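Local coordinates for protein LP04448p (Drosophila melanogaster, PDB 2QK2) that probably binds tubulin through its TOG domains and, as a member of the XMAP215 family, acts at growing microtubule plus ends, at residues 133-138 and 171-176; 149-154 and 193-198; 156-161 and 200-205. All coordinates share one frame; numbering follows the deposited sequence.

Contact 1 of 3, residues 133-138 and 171-176; sequences AQQESI and KKLLKL
The amide of Gln-135, which lies against Leu-173 and Leu-176 of the facing helix, is tied back to its own helix: its NE2 donates a hydrogen bond to the backbone oxygen of Glu-132, three residues earlier. That bond steadies the end of a side chain that makes no polar bond to residues 171-176. The chain leaves the backbone with CG between N and the carbonyl carbon (chi1 55°), then runs straight on to the amide, and this course carries it across the Leu-173 methyl group at a slant. Its root meets Leu-173 first, CB lying 3.8 Å from Leu-173 CD1. The same methyl group stays beside the amide, 4.0 Å from Gln-135 NE2. At the far side of the amide, Gln-135 OE1 comes within 3.5 Å of Leu-176 CD2, and here the two side chains meet at about a right angle. Glutamine suits this partly exposed place because its aliphatic stem can lie on leucine while its amide finds a partner in its own helix. Leu-173, which is buried, also touches Glu-132, and Leu-176 touches Val-139, so one helix face bears on helix 131-141 at several levels. Were Gln-135 replaced by alanine, the Glu-132 oxygen would probably lose its side-chain donor and Leu-176 CD2 its cover on this side, though CB would still meet Leu-173 CD1. With just 123 Å² buried and no hydrogen bond across, the two helices are joined here by van der Waals packing, the amide nitrogen bonded within its own helix.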
ATOM      1  N   ALA A 133       5.473 -11.748  -4.006  1.00 30.49           N
ATOM      2  CA  ALA A 133       6.665 -11.257  -3.318  1.00 30.79           C
ATOM      3  C   ALA A 133       6.392 -10.758  -1.898  1.00 31.75           C
ATOM      4  O   ALA A 133       7.236 -10.901  -1.012  1.00 32.72           O
ATOM      5  CB  ALA A 133       7.313 -10.146  -4.136  1.00 28.41           C
ATOM      6  N   GLN A 134       5.210 -10.190  -1.676  1.00 32.18           N
ATOM      7  CA  GLN A 134       4.864  -9.644  -0.363  1.00 31.06           C
ATOM      8  C   GLN A 134       3.936 -10.500   0.494  1.00 31.50           C
ATOM      9  O   GLN A 134       3.502 -10.055   1.556  1.00 31.36           O
ATOM     10  CB  GLN A 134       4.219  -8.269  -0.542  1.00 31.41           C
ATOM     11  CG  GLN A 134       5.033  -7.289  -1.370  1.00 32.85           C
ATOM     12  CD  GLN A 134       6.437  -7.122  -0.835  1.00 34.39           C
ATOM     13  OE1 GLN A 134       6.633  -7.002   0.372  1.00 36.22           O
ATOM     14  NE2 GLN A 134       7.423  -7.108  -1.729  1.00 35.51           N
ATOM     15  N   GLN A 135       3.639 -11.721   0.061  1.00 31.59           N
ATOM     16  CA  GLN A 135       2.713 -12.572   0.810  1.00 32.64           C
ATOM     17  C   GLN A 135       2.981 -12.760   2.300  1.00 32.09           C
ATOM     18  O   GLN A 135       2.050 -12.703   3.107  1.00 30.13           O
ATOM     19  CB  GLN A 135       2.588 -13.947   0.145  1.00 35.23           C
ATOM     20  CG  GLN A 135       3.903 -14.669  -0.064  1.00 36.15           C
ATOM     21  CD  GLN A 135       3.705 -16.020  -0.708  1.00 37.62           C
ATOM     22  OE1 GLN A 135       3.296 -16.977  -0.053  1.00 37.63           O
ATOM     23  NE2 GLN A 135       3.976 -16.100  -2.005  1.00 35.67           N
ATOM     24  N   GLU A 136       4.234 -12.989   2.680  1.00 32.03           N
ATOM     25  CA  GLU A 136       4.542 -13.185   4.094  1.00 33.77           C
ATOM     26  C   GLU A 136       4.159 -11.977   4.941  1.00 32.33           C
ATOM     27  O   GLU A 136       3.507 -12.120   5.976  1.00 31.89           O
ATOM     28  CB  GLU A 136       6.025 -13.502   4.288  1.00 38.49           C
ATOM     29  CG  GLU A 136       6.442 -14.860   3.756  1.00 46.48           C
ATOM     30  CD  GLU A 136       7.889 -15.191   4.078  1.00 53.08           C
ATOM     31  OE1 GLU A 136       8.256 -15.183   5.277  1.00 56.05           O
ATOM     32  OE2 GLU A 136       8.662 -15.458   3.131  1.00 57.69           O
ATOM     33  N   SER A 137       4.559 -10.788   4.505  1.00 31.54           N
ATOM     34  CA  SER A 137       4.239  -9.569   5.240  1.00 31.28           C
ATOM     35  C   SER A 137       2.729  -9.361   5.304  1.00 30.18           C
ATOM     36  O   SER A 137       2.173  -9.057   6.364  1.00 28.58           O
ATOM     37  CB  SER A 137       4.893  -8.360   4.566  1.00 31.96           C
ATOM     38  OG  SER A 137       6.305  -8.486   4.568  1.00 36.19           O
ATOM     39  N   ILE A 138       2.071  -9.528   4.163  1.00 27.84           N
ATOM     40  CA  ILE A 138       0.624  -9.356   4.079  1.00 27.67           C
ATOM     41  C   ILE A 138      -0.109 -10.304   5.020  1.00 28.67           C
ATOM     42  O   ILE A 138      -0.913  -9.872   5.845  1.00 28.40           O
ATOM     43  CB  ILE A 138       0.124  -9.587   2.635  1.00 27.25           C
ATOM     44  CG1 ILE A 138       0.734  -8.531   1.709  1.00 24.25           C
ATOM     45  CG2 ILE A 138      -1.404  -9.534   2.587  1.00 24.51           C
ATOM     46  CD1 ILE A 138       0.321  -8.663   0.254  1.00 23.88           C
ATOM     47  N   LYS A 171      -2.115 -21.566  -7.332  1.00 33.34           N
ATOM     48  CA  LYS A 171      -3.001 -22.249  -6.397  1.00 34.22           C
ATOM     49  C   LYS A 171      -2.614 -22.009  -4.936  1.00 33.88           C
ATOM     50  O   LYS A 171      -3.460 -21.648  -4.121  1.00 32.70           O
ATOM     51  CB  LYS A 171      -3.012 -23.750  -6.697  1.00 35.76           C
ATOM     52  CG  LYS A 171      -4.022 -24.542  -5.885  1.00 38.27           C
ATOM     53  CD  LYS A 171      -4.016 -26.004  -6.304  1.00 41.95           C
ATOM     54  CE  LYS A 171      -5.028 -26.815  -5.511  1.00 44.16           C
ATOM     55  NZ  LYS A 171      -5.003 -28.248  -5.914  1.00 44.78           N
ATOM     56  N   LYS A 172      -1.342 -22.204  -4.604  1.00 33.44           N
ATOM     57  CA  LYS A 172      -0.897 -22.000  -3.231  1.00 35.05           C
ATOM     58  C   LYS A 172      -1.214 -20.611  -2.685  1.00 33.34           C
ATOM     59  O   LYS A 172      -1.770 -20.485  -1.593  1.00 32.66           O
ATOM     60  CB  LYS A 172       0.606 -22.253  -3.100  1.00 38.16           C
ATOM     61  CG  LYS A 172       0.959 -23.664  -2.665  1.00 43.97           C
ATOM     62  CD  LYS A 172       2.388 -23.732  -2.149  1.00 48.20           C
ATOM     63  CE  LYS A 172       2.726 -25.123  -1.624  1.00 51.58           C
ATOM     64  NZ  LYS A 172       4.082 -25.163  -0.989  1.00 54.51           N
ATOM     65  N   LEU A 173      -0.864 -19.571  -3.438  1.00 31.56           N
ATOM     66  CA  LEU A 173      -1.109 -18.198  -2.992  1.00 29.97           C
ATOM     67  C   LEU A 173      -2.601 -17.920  -2.838  1.00 29.97           C
ATOM     68  O   LEU A 173      -3.026 -17.261  -1.884  1.00 28.12           O
ATOM     69  CB  LEU A 173      -0.493 -17.198  -3.975  1.00 28.25           C
ATOM     70  CG  LEU A 173      -0.568 -15.718  -3.581  1.00 26.93           C
ATOM     71  CD1 LEU A 173       0.045 -15.516  -2.200  1.00 23.78           C
ATOM     72  CD2 LEU A 173       0.170 -14.880  -4.610  1.00 25.01           C
ATOM     73  N   LEU A 174      -3.393 -18.425  -3.782  1.00 29.31           N
ATOM     74  CA  LEU A 174      -4.836 -18.237  -3.736  1.00 29.02           C
ATOM     75  C   LEU A 174      -5.387 -18.848  -2.450  1.00 28.10           C
ATOM     76  O   LEU A 174      -6.172 -18.227  -1.742  1.00 28.28           O
ATOM     77  CB  LEU A 174      -5.505 -18.903  -4.947  1.00 29.84           C
ATOM     78  CG  LEU A 174      -7.037 -18.785  -4.957  1.00 31.31           C
ATOM     79  CD1 LEU A 174      -7.406 -17.316  -5.090  1.00 29.68           C
ATOM     80  CD2 LEU A 174      -7.646 -19.604  -6.098  1.00 31.78           C
ATOM     81  N   LYS A 175      -4.968 -20.069  -2.148  1.00 28.37           N
ATOM     82  CA  LYS A 175      -5.432 -20.742  -0.938  1.00 29.91           C
ATOM     83  C   LYS A 175      -4.978 -20.014   0.325  1.00 28.86           C
ATOM     84  O   LYS A 175      -5.758 -19.836   1.258  1.00 27.29           O
ATOM     85  CB  LYS A 175      -4.931 -22.190  -0.924  1.00 31.43           C
ATOM     86  CG  LYS A 175      -5.512 -23.035  -2.053  1.00 37.02           C
ATOM     87  CD  LYS A 175      -4.702 -24.304  -2.290  1.00 42.04           C
ATOM     88  CE  LYS A 175      -4.851 -25.304  -1.155  1.00 43.86           C
ATOM     89  NZ  LYS A 175      -6.208 -25.910  -1.153  1.00 48.14           N
ATOM     90  N   LEU A 176      -3.716 -19.591   0.353  1.00 27.59           N
ATOM     91  CA  LEU A 176      -3.174 -18.887   1.512  1.00 27.29           C
ATOM     92  C   LEU A 176      -3.923 -17.575   1.765  1.00 26.81           C
ATOM     93  O   LEU A 176      -4.286 -17.253   2.896  1.00 28.33           O
ATOM     94  CB  LEU A 176      -1.686 -18.596   1.302  1.00 28.44           C
ATOM     95  CG  LEU A 176      -0.996 -17.780   2.401  1.00 28.51           C
ATOM     96  CD1 LEU A 176      -0.975 -18.582   3.697  1.00 27.85           C
ATOM     97  CD2 LEU A 176       0.424 -17.438   1.966  1.00 29.53           C
TER

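Contact 2 of 3, residues 149-154 and 193-198; sequences VKSETA and RDSSAE
Ser-151 and Ser-195 are each turned by the first torsion toward the other. Ser-151 holds OG opposite its own N (chi1 175°), whereas Ser-195 swings OG to the side of its N, opposite the carbonyl carbon (chi1 -64°), and the two hydroxyls come together at 2.6 Å from Ser-151 OG to Ser-195 OG. This is a short hydrogen bond between buried groups, and either could donate. Ser-195 OG is also hydrogen-bonded to the oxygen of Thr-191, one turn earlier in its own helix, so a single hydroxyl links the two helices and a backbone carbonyl. The carbon beneath it is packed closely too, Ser-195 CB standing 3.4 Å from Ser-151 O. One turn on, Ala-154 directs its methyl group at the backbone of the other helix, with CB 3.7 Å from Ser-195 O and 3.9 Å from Ser-196 N. Serine and alanine are the right size for such a place: their short side chains suit a spacing at which the segment axes approach to 8.1 Å and run nearly parallel, at 17°. Near-parallel helices separated in sequence by an intervening one are what the stacked repeats of a HEAT-type TOG domain produce, and here that intervening helix, 171-185, touches both partners, Leu-181 meeting Ala-154 and Leu-185 meeting Ser-196. Ser-196 turns its own hydroxyl to Thr-184 of that helix and to the oxygen of Val-192. The same oxygen borders the methyl group of Ala-154, at 4.2 Å from Ser-196 OG to Ala-154 CB, a packing contact with no hydrogen bond in it.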
ATOM      1  N   VAL A 149      -5.356  -2.485  11.802  1.00 25.42           N
ATOM      2  CA  VAL A 149      -4.356  -3.035  10.893  1.00 25.55           C
ATOM      3  C   VAL A 149      -4.978  -4.155  10.061  1.00 25.86           C
ATOM      4  O   VAL A 149      -4.793  -4.198   8.846  1.00 26.51           O
ATOM      5  CB  VAL A 149      -3.132  -3.581  11.664  1.00 25.58           C
ATOM      6  CG1 VAL A 149      -2.205  -4.353  10.716  1.00 24.83           C
ATOM      7  CG2 VAL A 149      -2.377  -2.421  12.319  1.00 24.82           C
ATOM      8  N   LYS A 150      -5.722  -5.049  10.711  1.00 25.64           N
ATOM      9  CA  LYS A 150      -6.362  -6.152   9.999  1.00 25.37           C
ATOM     10  C   LYS A 150      -7.264  -5.623   8.895  1.00 24.17           C
ATOM     11  O   LYS A 150      -7.229  -6.104   7.763  1.00 24.05           O
ATOM     12  CB  LYS A 150      -7.221  -7.006  10.938  1.00 28.16           C
ATOM     13  CG  LYS A 150      -6.479  -7.781  12.013  1.00 30.80           C
ATOM     14  CD  LYS A 150      -7.383  -8.901  12.516  1.00 35.90           C
ATOM     15  CE  LYS A 150      -6.862  -9.560  13.772  1.00 37.72           C
ATOM     16  NZ  LYS A 150      -7.140  -8.688  14.943  1.00 44.38           N
ATOM     17  N   SER A 151      -8.084  -4.636   9.236  1.00 22.78           N
ATOM     18  CA  SER A 151      -9.008  -4.058   8.272  1.00 22.82           C
ATOM     19  C   SER A 151      -8.292  -3.409   7.092  1.00 22.31           C
ATOM     20  O   SER A 151      -8.597  -3.703   5.936  1.00 23.12           O
ATOM     21  CB  SER A 151      -9.903  -3.021   8.956  1.00 20.86           C
ATOM     22  OG  SER A 151     -10.731  -2.381   8.003  1.00 22.53           O
ATOM     23  N   GLU A 152      -7.343  -2.520   7.383  1.00 22.73           N
ATOM     24  CA  GLU A 152      -6.614  -1.830   6.320  1.00 21.34           C
ATOM     25  C   GLU A 152      -5.781  -2.798   5.489  1.00 21.22           C
ATOM     26  O   GLU A 152      -5.546  -2.560   4.306  1.00 22.22           O
ATOM     27  CB  GLU A 152      -5.725  -0.728   6.897  1.00 22.67           C
ATOM     28  CG  GLU A 152      -6.488   0.490   7.451  1.00 23.25           C
ATOM     29  CD  GLU A 152      -7.289   1.239   6.389  1.00 26.91           C
ATOM     30  OE1 GLU A 152      -6.799   1.378   5.242  1.00 27.33           O
ATOM     31  OE2 GLU A 152      -8.408   1.709   6.706  1.00 27.63           O
ATOM     32  N   THR A 153      -5.338  -3.893   6.100  1.00 19.68           N
ATOM     33  CA  THR A 153      -4.561  -4.874   5.358  1.00 20.95           C
ATOM     34  C   THR A 153      -5.500  -5.547   4.353  1.00 22.19           C
ATOM     35  O   THR A 153      -5.147  -5.731   3.190  1.00 21.35           O
ATOM     36  CB  THR A 153      -3.947  -5.949   6.285  1.00 22.14           C
ATOM     37  OG1 THR A 153      -3.035  -5.331   7.202  1.00 23.15           O
ATOM     38  CG2 THR A 153      -3.185  -6.986   5.468  1.00 21.53           C
ATOM     39  N   ALA A 154      -6.706  -5.895   4.801  1.00 20.29           N
ATOM     40  CA  ALA A 154      -7.678  -6.535   3.918  1.00 19.13           C
ATOM     41  C   ALA A 154      -8.085  -5.586   2.800  1.00 18.72           C
ATOM     42  O   ALA A 154      -8.257  -6.003   1.661  1.00 21.12           O
ATOM     43  CB  ALA A 154      -8.919  -6.971   4.712  1.00 19.75           C
ATOM     44  N   ARG A 193     -14.499  -7.484   9.378  1.00 28.29           N
ATOM     45  CA  ARG A 193     -15.322  -8.406   8.606  1.00 29.83           C
ATOM     46  C   ARG A 193     -15.692  -7.802   7.250  1.00 28.95           C
ATOM     47  O   ARG A 193     -15.550  -8.458   6.217  1.00 28.35           O
ATOM     48  CB  ARG A 193     -16.595  -8.777   9.383  1.00 33.54           C
ATOM     49  CG  ARG A 193     -17.616  -9.555   8.553  1.00 40.06           C
ATOM     50  CD  ARG A 193     -18.791 -10.053   9.395  1.00 46.33           C
ATOM     51  NE  ARG A 193     -19.429  -8.994  10.178  1.00 52.22           N
ATOM     52  CZ  ARG A 193     -19.961  -7.884   9.668  1.00 54.78           C
ATOM     53  NH1 ARG A 193     -19.940  -7.665   8.360  1.00 57.03           N
ATOM     54  NH2 ARG A 193     -20.520  -6.989  10.472  1.00 55.58           N
ATOM     55  N   ASP A 194     -16.163  -6.557   7.250  1.00 27.37           N
ATOM     56  CA  ASP A 194     -16.537  -5.906   5.997  1.00 29.35           C
ATOM     57  C   ASP A 194     -15.346  -5.796   5.049  1.00 27.70           C
ATOM     58  O   ASP A 194     -15.474  -6.027   3.848  1.00 27.11           O
ATOM     59  CB  ASP A 194     -17.092  -4.499   6.244  1.00 32.74           C
ATOM     60  CG  ASP A 194     -18.434  -4.509   6.966  1.00 38.02           C
ATOM     61  OD1 ASP A 194     -19.126  -5.553   6.947  1.00 39.77           O
ATOM     62  OD2 ASP A 194     -18.796  -3.459   7.540  1.00 40.39           O
ATOM     63  N   SER A 195     -14.191  -5.426   5.593  1.00 25.74           N
ATOM     64  CA  SER A 195     -12.985  -5.288   4.781  1.00 23.81           C
ATOM     65  C   SER A 195     -12.589  -6.641   4.198  1.00 23.90           C
ATOM     66  O   SER A 195     -12.211  -6.737   3.030  1.00 24.45           O
ATOM     67  CB  SER A 195     -11.848  -4.715   5.629  1.00 23.22           C
ATOM     68  OG  SER A 195     -12.165  -3.399   6.062  1.00 24.22           O
ATOM     69  N   SER A 196     -12.692  -7.692   5.005  1.00 23.11           N
ATOM     70  CA  SER A 196     -12.351  -9.027   4.534  1.00 23.46           C
ATOM     71  C   SER A 196     -13.310  -9.464   3.428  1.00 24.42           C
ATOM     72  O   SER A 196     -12.902 -10.110   2.460  1.00 22.90           O
ATOM     73  CB  SER A 196     -12.409 -10.031   5.687  1.00 23.08           C
ATOM     74  OG  SER A 196     -11.500  -9.668   6.710  1.00 22.94           O
ATOM     75  N   ALA A 197     -14.586  -9.117   3.578  1.00 23.72           N
ATOM     76  CA  ALA A 197     -15.586  -9.472   2.575  1.00 23.72           C
ATOM     77  C   ALA A 197     -15.271  -8.757   1.264  1.00 22.68           C
ATOM     78  O   ALA A 197     -15.415  -9.333   0.184  1.00 24.58           O
ATOM     79  CB  ALA A 197     -16.990  -9.077   3.059  1.00 23.76           C
ATOM     80  N   GLU A 198     -14.846  -7.499   1.361  1.00 22.77           N
ATOM     81  CA  GLU A 198     -14.519  -6.723   0.165  1.00 24.20           C
ATOM     82  C   GLU A 198     -13.339  -7.337  -0.580  1.00 22.83           C
ATOM     83  O   GLU A 198     -13.344  -7.417  -1.811  1.00 24.36           O
ATOM     84  CB  GLU A 198     -14.199  -5.272   0.532  1.00 26.34           C
ATOM     85  CG  GLU A 198     -14.156  -4.350  -0.680  1.00 30.64           C
ATOM     86  CD  GLU A 198     -14.048  -2.884  -0.306  1.00 33.00           C
ATOM     87  OE1 GLU A 198     -14.516  -2.506   0.787  1.00 33.72           O
ATOM     88  OE2 GLU A 198     -13.512  -2.103  -1.115  1.00 36.97           O
TER

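Contact 3 of 3, residues 156-161 and 200-205; sequences FIARAL and LGTLIK
Thr-202 presents its methyl group to helix 147-161, where CG2 lies 3.5 Å from Ala-158 O and 3.7 Å from Leu-161 CB. Leu-161 continues the contact with its branches: CD1 rests against the backbone at Leu-203 N, 3.8 Å away, and against Leu-203 CB at 3.9 Å, while CD2 meets Leu-203 CD1 at 4.1 Å. Ala-158 is small enough to let the threonine come close. What sets the threonine is a hydrogen bond between its OG1 and the oxygen of Glu-198 one turn earlier; placed beside N (chi1 -54°), Thr-202 OG1 stands 4.0 Å from Ala-158 CB, while CG2, anti to N, reaches further across. Threonine therefore suits the site twice over, satisfying its buried hydroxyl within its own helix and spending its methyl on the other. Further out, Leu-203 also packs on Leu-174 and Thr-178 of helix 171-185, and Thr-202 touches Thr-162 and Ala-234. Segments whose axes run roughly parallel, at 19°, with apolar side chains between them and a third helix packed against both, are characteristic of the stacked helical repeats of the HEAT-type TOG domain.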
ATOM      1  N   PHE A 156      -6.256  -3.202   1.632  1.00 20.34           N
ATOM      2  CA  PHE A 156      -5.081  -3.065   0.768  1.00 21.39           C
ATOM      3  C   PHE A 156      -5.114  -4.194  -0.270  1.00 19.41           C
ATOM      4  O   PHE A 156      -4.868  -3.977  -1.453  1.00 21.49           O
ATOM      5  CB  PHE A 156      -3.793  -3.155   1.596  1.00 19.55           C
ATOM      6  CG  PHE A 156      -2.570  -3.492   0.779  1.00 20.46           C
ATOM      7  CD1 PHE A 156      -2.129  -2.635  -0.223  1.00 19.56           C
ATOM      8  CD2 PHE A 156      -1.870  -4.672   1.010  1.00 21.75           C
ATOM      9  CE1 PHE A 156      -1.003  -2.949  -0.987  1.00 22.36           C
ATOM     10  CE2 PHE A 156      -0.743  -4.998   0.252  1.00 23.84           C
ATOM     11  CZ  PHE A 156      -0.310  -4.133  -0.747  1.00 22.01           C
ATOM     12  N   ILE A 157      -5.420  -5.404   0.187  1.00 21.50           N
ATOM     13  CA  ILE A 157      -5.508  -6.564  -0.701  1.00 20.88           C
ATOM     14  C   ILE A 157      -6.595  -6.353  -1.763  1.00 23.32           C
ATOM     15  O   ILE A 157      -6.401  -6.673  -2.945  1.00 22.12           O
ATOM     16  CB  ILE A 157      -5.802  -7.843   0.117  1.00 21.42           C
ATOM     17  CG1 ILE A 157      -4.596  -8.161   1.015  1.00 17.57           C
ATOM     18  CG2 ILE A 157      -6.109  -9.012  -0.808  1.00 19.35           C
ATOM     19  CD1 ILE A 157      -4.833  -9.302   1.986  1.00 18.96           C
ATOM     20  N   ALA A 158      -7.732  -5.802  -1.348  1.00 22.88           N
ATOM     21  CA  ALA A 158      -8.833  -5.544  -2.271  1.00 24.28           C
ATOM     22  C   ALA A 158      -8.402  -4.579  -3.375  1.00 24.84           C
ATOM     23  O   ALA A 158      -8.588  -4.857  -4.560  1.00 24.81           O
ATOM     24  CB  ALA A 158     -10.037  -4.969  -1.514  1.00 22.47           C
ATOM     25  N   ARG A 159      -7.833  -3.439  -2.987  1.00 23.78           N
ATOM     26  CA  ARG A 159      -7.388  -2.463  -3.976  1.00 23.21           C
ATOM     27  C   ARG A 159      -6.288  -3.062  -4.852  1.00 23.47           C
ATOM     28  O   ARG A 159      -6.282  -2.879  -6.070  1.00 24.77           O
ATOM     29  CB  ARG A 159      -6.884  -1.191  -3.289  1.00 23.15           C
ATOM     30  CG  ARG A 159      -7.946  -0.452  -2.473  1.00 24.23           C
ATOM     31  CD  ARG A 159      -7.478   0.957  -2.078  1.00 23.20           C
ATOM     32  NE  ARG A 159      -6.203   0.944  -1.363  1.00 22.16           N
ATOM     33  CZ  ARG A 159      -6.051   0.669  -0.069  1.00 24.15           C
ATOM     34  NH1 ARG A 159      -7.103   0.380   0.693  1.00 20.17           N
ATOM     35  NH2 ARG A 159      -4.833   0.672   0.464  1.00 21.31           N
ATOM     36  N   ALA A 160      -5.371  -3.802  -4.238  1.00 22.24           N
ATOM     37  CA  ALA A 160      -4.279  -4.429  -4.987  1.00 23.57           C
ATOM     38  C   ALA A 160      -4.809  -5.390  -6.065  1.00 24.86           C
ATOM     39  O   ALA A 160      -4.358  -5.371  -7.217  1.00 23.44           O
ATOM     40  CB  ALA A 160      -3.357  -5.187  -4.028  1.00 22.10           C
ATOM     41  N   LEU A 161      -5.770  -6.226  -5.682  1.00 24.62           N
ATOM     42  CA  LEU A 161      -6.348  -7.202  -6.598  1.00 25.02           C
ATOM     43  C   LEU A 161      -6.970  -6.582  -7.849  1.00 26.29           C
ATOM     44  O   LEU A 161      -6.939  -7.190  -8.923  1.00 28.43           O
ATOM     45  CB  LEU A 161      -7.378  -8.068  -5.859  1.00 23.15           C
ATOM     46  CG  LEU A 161      -6.780  -9.046  -4.839  1.00 23.64           C
ATOM     47  CD1 LEU A 161      -7.890  -9.688  -4.006  1.00 22.06           C
ATOM     48  CD2 LEU A 161      -5.975 -10.121  -5.564  1.00 22.22           C
ATOM     49  N   LEU A 200     -12.338 -10.516  -0.388  1.00 24.13           N
ATOM     50  CA  LEU A 200     -12.773 -11.814  -0.898  1.00 23.62           C
ATOM     51  C   LEU A 200     -13.608 -11.652  -2.167  1.00 22.08           C
ATOM     52  O   LEU A 200     -13.436 -12.395  -3.134  1.00 22.83           O
ATOM     53  CB  LEU A 200     -13.589 -12.552   0.168  1.00 24.19           C
ATOM     54  CG  LEU A 200     -12.981 -13.692   0.999  1.00 27.08           C
ATOM     55  CD1 LEU A 200     -11.525 -13.942   0.641  1.00 25.17           C
ATOM     56  CD2 LEU A 200     -13.145 -13.364   2.464  1.00 25.26           C
ATOM     57  N   GLY A 201     -14.512 -10.678  -2.157  1.00 22.04           N
ATOM     58  CA  GLY A 201     -15.353 -10.446  -3.319  1.00 23.42           C
ATOM     59  C   GLY A 201     -14.528 -10.014  -4.517  1.00 25.99           C
ATOM     60  O   GLY A 201     -14.789 -10.418  -5.655  1.00 25.44           O
ATOM     61  N   THR A 202     -13.518  -9.186  -4.267  1.00 25.90           N
ATOM     62  CA  THR A 202     -12.666  -8.714  -5.348  1.00 24.76           C
ATOM     63  C   THR A 202     -11.869  -9.896  -5.884  1.00 24.56           C
ATOM     64  O   THR A 202     -11.660 -10.021  -7.091  1.00 25.69           O
ATOM     65  CB  THR A 202     -11.712  -7.601  -4.853  1.00 24.72           C
ATOM     66  OG1 THR A 202     -12.483  -6.563  -4.234  1.00 22.40           O
ATOM     67  CG2 THR A 202     -10.931  -7.007  -6.020  1.00 23.73           C
ATOM     68  N   LEU A 203     -11.439 -10.775  -4.983  1.00 23.69           N
ATOM     69  CA  LEU A 203     -10.680 -11.951  -5.378  1.00 24.52           C
ATOM     70  C   LEU A 203     -11.494 -12.833  -6.323  1.00 26.19           C
ATOM     71  O   LEU A 203     -10.952 -13.381  -7.282  1.00 26.38           O
ATOM     72  CB  LEU A 203     -10.271 -12.763  -4.151  1.00 24.29           C
ATOM     73  CG  LEU A 203      -9.454 -14.025  -4.446  1.00 27.64           C
ATOM     74  CD1 LEU A 203      -8.133 -13.636  -5.113  1.00 28.00           C
ATOM     75  CD2 LEU A 203      -9.191 -14.785  -3.153  1.00 29.91           C
ATOM     76  N   ILE A 204     -12.789 -12.979  -6.045  1.00 25.88           N
ATOM     77  CA  ILE A 204     -13.660 -13.794  -6.891  1.00 27.56           C
ATOM     78  C   ILE A 204     -13.844 -13.099  -8.241  1.00 28.44           C
ATOM     79  O   ILE A 204     -13.839 -13.744  -9.297  1.00 27.25           O
ATOM     80  CB  ILE A 204     -15.058 -14.006  -6.246  1.00 28.64           C
ATOM     81  CG1 ILE A 204     -14.922 -14.747  -4.911  1.00 27.96           C
ATOM     82  CG2 ILE A 204     -15.944 -14.806  -7.189  1.00 30.98           C
ATOM     83  CD1 ILE A 204     -16.253 -14.978  -4.209  1.00 29.24           C
ATOM     84  N   LYS A 205     -14.009 -11.780  -8.195  1.00 28.75           N
ATOM     85  CA  LYS A 205     -14.162 -10.978  -9.404  1.00 31.10           C
ATOM     86  C   LYS A 205     -12.976 -11.212 -10.341  1.00 31.55           C
ATOM     87  O   LYS A 205     -13.145 -11.339 -11.551  1.00 34.11           O
ATOM     88  CB  LYS A 205     -14.223  -9.492  -9.048  1.00 32.33           C
ATOM     89  CG  LYS A 205     -15.444  -8.768  -9.582  1.00 38.00           C
ATOM     90  CD  LYS A 205     -15.476  -8.743 -11.098  1.00 39.73           C
ATOM     91  CE  LYS A 205     -16.880  -8.417 -11.606  1.00 40.67           C
ATOM     92  NZ  LYS A 205     -17.516  -7.256 -10.904  1.00 39.61           N
TER

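In the fold
Contacts 2 and 3 join the same two helices, 147-161 and 190-207, and both are buried; the centres of these contacts lie about 10 Å apart. Their chemistry changes along the shared interface: contact 2 sits where small residues and a hydroxyl pair allow close approach, while contact 3 fills a slightly wider spacing with leucine and threonine methyls. Contact 1 is only partly buried and joins two other helices, 131-141 and 171-185, through a glutamine with a polar end. It still meets contact 3, since Ile-138 packs on Ile-157 and Phe-156, and Leu-174 on Leu-203. Each contact joins a helix to the next but one, so the contacts overlap along the solenoid.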